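Local coordinates for Non-structural polyprotein (Sindbis virus, PDB 4GUA) that forms the P23 part of the alphavirus replicase polyprotein, joining protease, methyltransferase-like, macro and zinc-binding domains ahead of its proteolytic separation, at residues V281-A294 with Y306-F320. Sequence-based numbering, arbitrary orientation.
Sequences VTALARKFVRVSAA and YLIFRQLDNSRTRQF
The carbonyl oxygen of Lys-287 takes two backbone donors, Asn-314 N at 2.9 Å and, more weakly, Asp-313 N, which ties the chain between helix and strand to the loop at 313-315. Alongside, Lys-287 stretches its chain next to Asn-314 and turns only at its last torsion (chi4 -57°), bringing NZ to Asn-314 OD1 in the carbonyl plane; Glu-513 O also accepts from this ammonium. Arg-318 has the reach and the N-H groups to bend back: Arg-286 O, 3.1 Å from NE, lies in the guanidinium plane, although NE stands above the carbonyl plane, and NH2 makes a salt bridge with Asp-313. Strands 290-294 and 306-310 form an antiparallel hairpin at one margin of a mixed, methyltransferase-like sheet, with 306-310 also bonded to strand 263-269. A classic beta bulge sets Val-289 and Arg-290 opposite Arg-310, whose carbonyl oxygen takes a weak bond from the N of each. Phenylalanine suits the layer between sheet and helix because both ring faces can take C-H groups: Phe-309 CB stands 3.3 Å above the centre of the Phe-288 ring, Leu-312 CD1 over the opposite face. The Phe-309 ring is itself sandwiched between Val-291 CG2 and Leu-284 CG. Small Ala-285 lets Phe-320 lie flat against the helix, CB 3.6 Å from the ring centroid, with Val-291 CG1 approaching CE1 obliquely.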
ATOM      1  N   VAL A 281       0.120  -2.059  -7.514  1.00 50.68           N
ATOM      2  CA  VAL A 281      -0.070  -0.632  -7.368  1.00 48.50           C
ATOM      3  C   VAL A 281       1.051  -0.071  -6.503  1.00 52.19           C
ATOM      4  O   VAL A 281       1.457   1.075  -6.674  1.00 55.92           O
ATOM      5  CB  VAL A 281      -1.451  -0.324  -6.764  1.00 44.60           C
ATOM      6  CG1 VAL A 281      -1.536   1.122  -6.308  1.00 41.25           C
ATOM      7  CG2 VAL A 281      -2.531  -0.613  -7.791  1.00 46.41           C
ATOM      8  N   THR A 282       1.556  -0.881  -5.581  1.00 51.61           N
ATOM      9  CA  THR A 282       2.640  -0.438  -4.710  1.00 55.54           C
ATOM     10  C   THR A 282       3.948  -0.314  -5.492  1.00 58.32           C
ATOM     11  O   THR A 282       4.658   0.685  -5.385  1.00 62.39           O
ATOM     12  CB  THR A 282       2.844  -1.399  -3.530  1.00 51.85           C
ATOM     13  OG1 THR A 282       1.697  -1.362  -2.682  1.00 47.73           O
ATOM     14  CG2 THR A 282       4.063  -1.004  -2.726  1.00 55.76           C
ATOM     15  N   ALA A 283       4.281  -1.339  -6.266  1.00 57.32           N
ATOM     16  CA  ALA A 283       5.501  -1.314  -7.068  1.00 50.79           C
ATOM     17  C   ALA A 283       5.446  -0.155  -8.055  1.00 52.32           C
ATOM     18  O   ALA A 283       6.431   0.546  -8.278  1.00 53.30           O
ATOM     19  CB  ALA A 283       5.664  -2.621  -7.809  1.00 42.12           C
ATOM     20  N   LEU A 284       4.267   0.045  -8.627  1.00 55.56           N
ATOM     21  CA  LEU A 284       4.054   1.078  -9.625  1.00 58.29           C
ATOM     22  C   LEU A 284       4.200   2.440  -8.968  1.00 57.52           C
ATOM     23  O   LEU A 284       4.798   3.356  -9.526  1.00 58.06           O
ATOM     24  CB  LEU A 284       2.662   0.916 -10.231  1.00 53.49           C
ATOM     25  CG  LEU A 284       2.336   1.752 -11.462  1.00 54.57           C
ATOM     26  CD1 LEU A 284       3.416   1.659 -12.523  1.00 57.12           C
ATOM     27  CD2 LEU A 284       1.018   1.276 -12.016  1.00 58.22           C
ATOM     28  N   ALA A 285       3.657   2.552  -7.764  1.00 57.79           N
ATOM     29  CA  ALA A 285       3.654   3.803  -7.022  1.00 57.65           C
ATOM     30  C   ALA A 285       5.070   4.183  -6.603  1.00 58.68           C
ATOM     31  O   ALA A 285       5.401   5.361  -6.503  1.00 61.27           O
ATOM     32  CB  ALA A 285       2.768   3.677  -5.804  1.00 51.53           C
ATOM     33  N   ARG A 286       5.900   3.183  -6.336  1.00 57.36           N
ATOM     34  CA  ARG A 286       7.263   3.445  -5.905  1.00 61.65           C
ATOM     35  C   ARG A 286       7.999   4.306  -6.946  1.00 65.28           C
ATOM     36  O   ARG A 286       8.953   5.019  -6.620  1.00 63.54           O
ATOM     37  CB  ARG A 286       8.029   2.132  -5.652  1.00 63.12           C
ATOM     38  CG  ARG A 286       8.454   1.987  -4.200  1.00 65.87           C
ATOM     39  CD  ARG A 286       9.297   0.748  -3.853  1.00 74.85           C
ATOM     40  NE  ARG A 286       9.264  -0.372  -4.793  1.00 75.77           N
ATOM     41  CZ  ARG A 286       8.402  -1.385  -4.734  1.00 74.54           C
ATOM     42  NH1 ARG A 286       7.456  -1.417  -3.803  1.00 82.15           N
ATOM     43  NH2 ARG A 286       8.472  -2.364  -5.624  1.00 61.74           N
ATOM     44  N   LYS A 287       7.548   4.243  -8.198  1.00 63.78           N
ATOM     45  CA  LYS A 287       8.199   4.964  -9.292  1.00 60.80           C
ATOM     46  C   LYS A 287       7.818   6.445  -9.402  1.00 61.46           C
ATOM     47  O   LYS A 287       8.391   7.169 -10.222  1.00 64.51           O
ATOM     48  CB  LYS A 287       7.884   4.282 -10.624  1.00 58.98           C
ATOM     49  CG  LYS A 287       8.361   2.851 -10.713  1.00 57.72           C
ATOM     50  CD  LYS A 287       8.010   2.219 -12.046  1.00 56.78           C
ATOM     51  CE  LYS A 287       8.434   0.755 -12.090  1.00 57.62           C
ATOM     52  NZ  LYS A 287       9.882   0.571 -11.818  1.00 55.23           N
ATOM     53  N   PHE A 288       6.859   6.892  -8.594  1.00 56.83           N
ATOM     54  CA  PHE A 288       6.330   8.258  -8.707  1.00 51.13           C
ATOM     55  C   PHE A 288       6.436   9.029  -7.405  1.00 51.52           C
ATOM     56  O   PHE A 288       6.454   8.444  -6.324  1.00 58.70           O
ATOM     57  CB  PHE A 288       4.869   8.235  -9.157  1.00 50.38           C
ATOM     58  CG  PHE A 288       4.668   7.716 -10.549  1.00 51.45           C
ATOM     59  CD1 PHE A 288       4.629   6.351 -10.797  1.00 50.61           C
ATOM     60  CD2 PHE A 288       4.503   8.593 -11.607  1.00 47.29           C
ATOM     61  CE1 PHE A 288       4.444   5.869 -12.080  1.00 52.37           C
ATOM     62  CE2 PHE A 288       4.314   8.120 -12.893  1.00 51.92           C
ATOM     63  CZ  PHE A 288       4.285   6.757 -13.132  1.00 54.22           C
ATOM     64  N   VAL A 289       6.494  10.351  -7.521  1.00 55.76           N
ATOM     65  CA  VAL A 289       6.589  11.230  -6.360  1.00 59.28           C
ATOM     66  C   VAL A 289       5.300  11.179  -5.542  1.00 60.04           C
ATOM     67  O   VAL A 289       5.334  11.066  -4.315  1.00 62.89           O
ATOM     68  CB  VAL A 289       6.843  12.691  -6.792  1.00 64.49           C
ATOM     69  CG1 VAL A 289       6.959  13.588  -5.581  1.00 64.46           C
ATOM     70  CG2 VAL A 289       8.107  12.789  -7.621  1.00 66.41           C
ATOM     71  N   ARG A 290       4.169  11.249  -6.238  1.00 54.71           N
ATOM     72  CA  ARG A 290       2.851  11.202  -5.611  1.00 55.00           C
ATOM     73  C   ARG A 290       1.949  10.204  -6.316  1.00 57.81           C
ATOM     74  O   ARG A 290       2.128   9.910  -7.500  1.00 60.71           O
ATOM     75  CB  ARG A 290       2.148  12.552  -5.700  1.00 53.48           C
ATOM     76  CG  ARG A 290       2.670  13.661  -4.827  1.00 56.81           C
ATOM     77  CD  ARG A 290       1.766  14.859  -5.034  1.00 62.95           C
ATOM     78  NE  ARG A 290       2.170  16.043  -4.291  1.00 68.38           N
ATOM     79  CZ  ARG A 290       1.728  16.366  -3.084  1.00 78.59           C
ATOM     80  NH1 ARG A 290       0.866  15.583  -2.445  1.00 82.72           N
ATOM     81  NH2 ARG A 290       2.161  17.481  -2.512  1.00 83.69           N
ATOM     82  N   VAL A 291       0.972   9.685  -5.586  1.00 52.64           N
ATOM     83  CA  VAL A 291      -0.117   8.959  -6.212  1.00 56.27           C
ATOM     84  C   VAL A 291      -1.402   9.197  -5.427  1.00 59.52           C
ATOM     85  O   VAL A 291      -1.413   9.140  -4.196  1.00 58.27           O
ATOM     86  CB  VAL A 291       0.189   7.445  -6.350  1.00 57.02           C
ATOM     87  CG1 VAL A 291       0.658   6.865  -5.035  1.00 59.68           C
ATOM     88  CG2 VAL A 291      -1.032   6.698  -6.864  1.00 56.64           C
ATOM     89  N   SER A 292      -2.477   9.466  -6.163  1.00 62.39           N
ATOM     90  CA  SER A 292      -3.791   9.726  -5.597  1.00 65.75           C
ATOM     91  C   SER A 292      -4.814   8.976  -6.437  1.00 65.11           C
ATOM     92  O   SER A 292      -4.448   8.102  -7.221  1.00 64.06           O
ATOM     93  CB  SER A 292      -4.103  11.219  -5.594  1.00 73.12           C
ATOM     94  OG  SER A 292      -5.230  11.498  -4.773  1.00 79.25           O
ATOM     95  N   ALA A 293      -6.092   9.271  -6.225  1.00 63.35           N
ATOM     96  CA  ALA A 293      -7.174   8.619  -6.956  1.00 54.46           C
ATOM     97  C   ALA A 293      -8.327   9.580  -7.187  1.00 52.60           C
ATOM     98  O   ALA A 293      -8.442  10.616  -6.526  1.00 54.04           O
ATOM     99  CB  ALA A 293      -7.664   7.405  -6.193  1.00 56.02           C
ATOM    100  N   ALA A 294      -9.176   9.236  -8.144  1.00 47.61           N
ATOM    101  CA  ALA A 294     -10.319  10.064  -8.484  1.00 45.22           C
ATOM    102  C   ALA A 294     -11.411   9.197  -9.085  1.00 55.16           C
ATOM    103  O   ALA A 294     -11.126   8.190  -9.732  1.00 54.60           O
ATOM    104  CB  ALA A 294      -9.909  11.138  -9.464  1.00 45.66           C
ATOM    105  N   TYR A 306     -10.102   5.848 -11.128  1.00 50.23           N
ATOM    106  CA  TYR A 306      -8.877   6.192 -11.833  1.00 49.44           C
ATOM    107  C   TYR A 306      -7.770   6.458 -10.828  1.00 51.94           C
ATOM    108  O   TYR A 306      -7.939   7.258  -9.912  1.00 50.06           O
ATOM    109  CB  TYR A 306      -9.064   7.413 -12.726  1.00 52.77           C
ATOM    110  CG  TYR A 306      -9.904   7.190 -13.969  1.00 54.88           C
ATOM    111  CD1 TYR A 306      -9.383   6.558 -15.090  1.00 53.60           C
ATOM    112  CD2 TYR A 306     -11.215   7.645 -14.028  1.00 56.89           C
ATOM    113  CE1 TYR A 306     -10.158   6.370 -16.233  1.00 59.16           C
ATOM    114  CE2 TYR A 306     -11.993   7.465 -15.156  1.00 60.81           C
ATOM    115  CZ  TYR A 306     -11.468   6.830 -16.258  1.00 63.09           C
ATOM    116  OH  TYR A 306     -12.268   6.666 -17.375  1.00 61.58           O
ATOM    117  N   LEU A 307      -6.666   5.730 -10.978  1.00 55.22           N
ATOM    118  CA  LEU A 307      -5.435   5.979 -10.234  1.00 50.87           C
ATOM    119  C   LEU A 307      -4.541   6.997 -10.942  1.00 54.29           C
ATOM    120  O   LEU A 307      -4.272   6.891 -12.135  1.00 55.13           O
ATOM    121  CB  LEU A 307      -4.663   4.675 -10.054  1.00 51.88           C
ATOM    122  CG  LEU A 307      -5.401   3.551  -9.324  1.00 51.84           C
ATOM    123  CD1 LEU A 307      -4.578   2.272  -9.348  1.00 56.98           C
ATOM    124  CD2 LEU A 307      -5.736   3.951  -7.896  1.00 52.30           C
ATOM    125  N   ILE A 308      -4.087   7.991 -10.192  1.00 54.74           N
ATOM    126  CA  ILE A 308      -3.237   9.045 -10.728  1.00 56.00           C
ATOM    127  C   ILE A 308      -1.828   9.005 -10.129  1.00 59.41           C
ATOM    128  O   ILE A 308      -1.624   9.354  -8.977  1.00 64.70           O
ATOM    129  CB  ILE A 308      -3.887  10.410 -10.431  1.00 52.59           C
ATOM    130  CG1 ILE A 308      -5.304  10.429 -11.010  1.00 53.00           C
ATOM    131  CG2 ILE A 308      -3.057  11.544 -11.005  1.00 53.48           C
ATOM    132  CD1 ILE A 308      -6.149  11.584 -10.552  1.00 55.22           C
ATOM    133  N   PHE A 309      -0.860   8.571 -10.927  1.00 56.19           N
ATOM    134  CA  PHE A 309       0.548   8.577 -10.540  1.00 58.15           C
ATOM    135  C   PHE A 309       1.225   9.826 -11.115  1.00 60.80           C
ATOM    136  O   PHE A 309       1.231  10.021 -12.329  1.00 58.55           O
ATOM    137  CB  PHE A 309       1.239   7.317 -11.084  1.00 51.46           C
ATOM    138  CG  PHE A 309       0.592   6.032 -10.646  1.00 51.40           C
ATOM    139  CD1 PHE A 309      -0.498   5.520 -11.328  1.00 55.35           C
ATOM    140  CD2 PHE A 309       1.076   5.328  -9.557  1.00 59.21           C
ATOM    141  CE1 PHE A 309      -1.103   4.330 -10.922  1.00 56.17           C
ATOM    142  CE2 PHE A 309       0.479   4.137  -9.149  1.00 56.95           C
ATOM    143  CZ  PHE A 309      -0.610   3.642  -9.834  1.00 53.40           C
ATOM    144  N   ARG A 310       1.805  10.662 -10.255  1.00 60.49           N
ATOM    145  CA  ARG A 310       2.324  11.961 -10.688  1.00 64.80           C
ATOM    146  C   ARG A 310       3.847  12.051 -10.623  1.00 66.16           C
ATOM    147  O   ARG A 310       4.450  11.709  -9.601  1.00 62.55           O
ATOM    148  CB  ARG A 310       1.755  13.072  -9.805  1.00 69.04           C
ATOM    149  CG  ARG A 310       0.272  13.310  -9.939  1.00 71.90           C
ATOM    150  CD  ARG A 310      -0.163  14.465  -9.045  1.00 73.56           C
ATOM    151  NE  ARG A 310      -1.614  14.572  -8.973  1.00 76.09           N
ATOM    152  CZ  ARG A 310      -2.370  15.061  -9.948  1.00 84.20           C
ATOM    153  NH1 ARG A 310      -1.812  15.491 -11.076  1.00 96.88           N
ATOM    154  NH2 ARG A 310      -3.684  15.123  -9.804  1.00 76.01           N
ATOM    155  N   GLN A 311       4.451  12.583 -11.689  1.00 62.24           N
ATOM    156  CA  GLN A 311       5.894  12.809 -11.733  1.00 56.59           C
ATOM    157  C   GLN A 311       6.757  11.556 -11.630  1.00 57.89           C
ATOM    158  O   GLN A 311       7.273  11.235 -10.554  1.00 53.64           O
ATOM    159  CB  GLN A 311       6.315  13.798 -10.654  1.00 61.57           C
ATOM    160  CG  GLN A 311       5.776  15.190 -10.845  1.00 62.21           C
ATOM    161  CD  GLN A 311       6.267  16.123  -9.763  1.00 70.10           C
ATOM    162  OE1 GLN A 311       7.054  17.029 -10.023  1.00 68.21           O
ATOM    163  NE2 GLN A 311       5.811  15.897  -8.531  1.00 76.15           N
ATOM    164  N   LEU A 312       6.890  10.838 -12.744  1.00 63.75           N
ATOM    165  CA  LEU A 312       7.685   9.613 -12.771  1.00 62.62           C
ATOM    166  C   LEU A 312       9.170   9.927 -12.764  1.00 58.62           C
ATOM    167  O   LEU A 312       9.677  10.534 -13.700  1.00 59.97           O
ATOM    168  CB  LEU A 312       7.391   8.869 -14.075  1.00 61.64           C
ATOM    169  CG  LEU A 312       8.376   7.776 -14.506  1.00 58.11           C
ATOM    170  CD1 LEU A 312       8.146   6.514 -13.705  1.00 60.24           C
ATOM    171  CD2 LEU A 312       8.245   7.497 -15.990  1.00 53.03           C
ATOM    172  N   ASP A 313       9.856   9.551 -11.686  1.00 57.45           N
ATOM    173  CA  ASP A 313      11.315   9.456 -11.684  1.00 63.95           C
ATOM    174  C   ASP A 313      11.833   8.006 -11.686  1.00 68.67           C
ATOM    175  O   ASP A 313      13.045   7.766 -11.726  1.00 68.55           O
ATOM    176  CB  ASP A 313      11.908  10.252 -10.524  1.00 69.81           C
ATOM    177  CG  ASP A 313      11.428   9.766  -9.177  1.00 74.94           C
ATOM    178  OD1 ASP A 313      10.875   8.647  -9.107  1.00 76.31           O
ATOM    179  OD2 ASP A 313      11.593  10.506  -8.182  1.00 76.06           O
ATOM    180  N   ASN A 314      10.912   7.047 -11.620  1.00 67.35           N
ATOM    181  CA  ASN A 314      11.263   5.626 -11.535  1.00 67.39           C
ATOM    182  C   ASN A 314      12.315   5.337 -10.461  1.00 67.06           C
ATOM    183  O   ASN A 314      13.322   4.670 -10.705  1.00 65.67           O
ATOM    184  CB  ASN A 314      11.757   5.105 -12.889  1.00 68.52           C
ATOM    185  CG  ASN A 314      11.901   3.593 -12.915  1.00 64.41           C
ATOM    186  OD1 ASN A 314      11.146   2.872 -12.265  1.00 63.19           O
ATOM    187  ND2 ASN A 314      12.890   3.111 -13.650  1.00 68.55           N
ATOM    188  N   SER A 315      12.056   5.817  -9.255  1.00 71.41           N
ATOM    189  CA  SER A 315      12.984   5.649  -8.150  1.00 75.39           C
ATOM    190  C   SER A 315      13.029   4.184  -7.722  1.00 81.99           C
ATOM    191  O   SER A 315      12.080   3.419  -7.909  1.00 80.34           O
ATOM    192  CB  SER A 315      12.574   6.525  -6.964  1.00 75.54           C
ATOM    193  OG  SER A 315      13.425   6.314  -5.847  1.00 70.79           O
ATOM    194  N   ARG A 316      14.166   3.819  -7.152  1.00 84.63           N
ATOM    195  CA  ARG A 316      14.435   2.479  -6.660  1.00 82.32           C
ATOM    196  C   ARG A 316      14.064   2.395  -5.176  1.00 82.19           C
ATOM    197  O   ARG A 316      13.212   1.600  -4.762  1.00 83.27           O
ATOM    198  CB  ARG A 316      15.904   2.073  -6.878  1.00 87.00           C
ATOM    199  CG  ARG A 316      17.000   3.161  -6.751  1.00 98.89           C
ATOM    200  CD  ARG A 316      16.966   4.308  -7.769  1.00 92.74           C
ATOM    201  NE  ARG A 316      17.767   5.451  -7.333  1.00 84.80           N
ATOM    202  CZ  ARG A 316      17.492   6.225  -6.292  1.00 75.39           C
ATOM    203  NH1 ARG A 316      16.428   6.011  -5.554  1.00 73.62           N
ATOM    204  NH2 ARG A 316      18.289   7.234  -5.986  1.00 80.58           N
ATOM    205  N   THR A 317      14.744   3.214  -4.383  1.00 82.39           N
ATOM    206  CA  THR A 317      14.695   3.152  -2.932  1.00 80.72           C
ATOM    207  C   THR A 317      13.526   3.916  -2.301  1.00 72.65           C
ATOM    208  O   THR A 317      13.414   3.949  -1.076  1.00 70.60           O
ATOM    209  CB  THR A 317      15.988   3.749  -2.351  1.00 83.24           C
ATOM    210  OG1 THR A 317      16.147   5.093  -2.827  1.00 79.23           O
ATOM    211  CG2 THR A 317      17.191   2.928  -2.769  1.00 85.54           C
ATOM    212  N   ARG A 318      12.668   4.535  -3.109  1.00 68.93           N
ATOM    213  CA  ARG A 318      11.511   5.243  -2.557  1.00 68.38           C
ATOM    214  C   ARG A 318      10.707   4.311  -1.659  1.00 72.58           C
ATOM    215  O   ARG A 318      10.368   3.197  -2.057  1.00 73.85           O
ATOM    216  CB  ARG A 318      10.607   5.775  -3.662  1.00 64.18           C
ATOM    217  CG  ARG A 318       9.194   6.118  -3.185  1.00 62.92           C
ATOM    218  CD  ARG A 318       8.798   7.502  -3.631  1.00 58.48           C
ATOM    219  NE  ARG A 318       9.079   7.652  -5.050  1.00 60.94           N
ATOM    220  CZ  ARG A 318       9.545   8.756  -5.620  1.00 59.94           C
ATOM    221  NH1 ARG A 318       9.780   9.851  -4.911  1.00 59.86           N
ATOM    222  NH2 ARG A 318       9.772   8.768  -6.918  1.00 62.76           N
ATOM    223  N   GLN A 319      10.383   4.766  -0.454  1.00 72.17           N
ATOM    224  CA  GLN A 319       9.632   3.929   0.464  1.00 66.67           C
ATOM    225  C   GLN A 319       8.177   4.356   0.454  1.00 68.33           C
ATOM    226  O   GLN A 319       7.816   5.371   1.047  1.00 70.69           O
ATOM    227  CB  GLN A 319      10.217   4.044   1.869  1.00 62.67           C
ATOM    228  CG  GLN A 319      11.655   3.563   1.944  1.00 67.53           C
ATOM    229  CD  GLN A 319      12.291   3.755   3.309  1.00 70.83           C
ATOM    230  OE1 GLN A 319      11.955   4.680   4.051  1.00 68.91           O
ATOM    231  NE2 GLN A 319      13.234   2.879   3.640  1.00 74.73           N
ATOM    232  N   PHE A 320       7.339   3.541  -0.184  1.00 68.59           N
ATOM    233  CA  PHE A 320       5.925   3.859  -0.353  1.00 62.50           C
ATOM    234  C   PHE A 320       5.070   3.058   0.619  1.00 62.49           C
ATOM    235  O   PHE A 320       5.282   1.862   0.800  1.00 66.33           O
ATOM    236  CB  PHE A 320       5.478   3.573  -1.788  1.00 57.72           C
ATOM    237  CG  PHE A 320       3.993   3.688  -1.994  1.00 63.46           C
ATOM    238  CD1 PHE A 320       3.419   4.908  -2.341  1.00 58.58           C
ATOM    239  CD2 PHE A 320       3.167   2.583  -1.835  1.00 64.55           C
ATOM    240  CE1 PHE A 320       2.048   5.023  -2.526  1.00 53.15           C
ATOM    241  CE2 PHE A 320       1.796   2.691  -2.018  1.00 60.91           C
ATOM    242  CZ  PHE A 320       1.235   3.915  -2.363  1.00 53.96           C
TER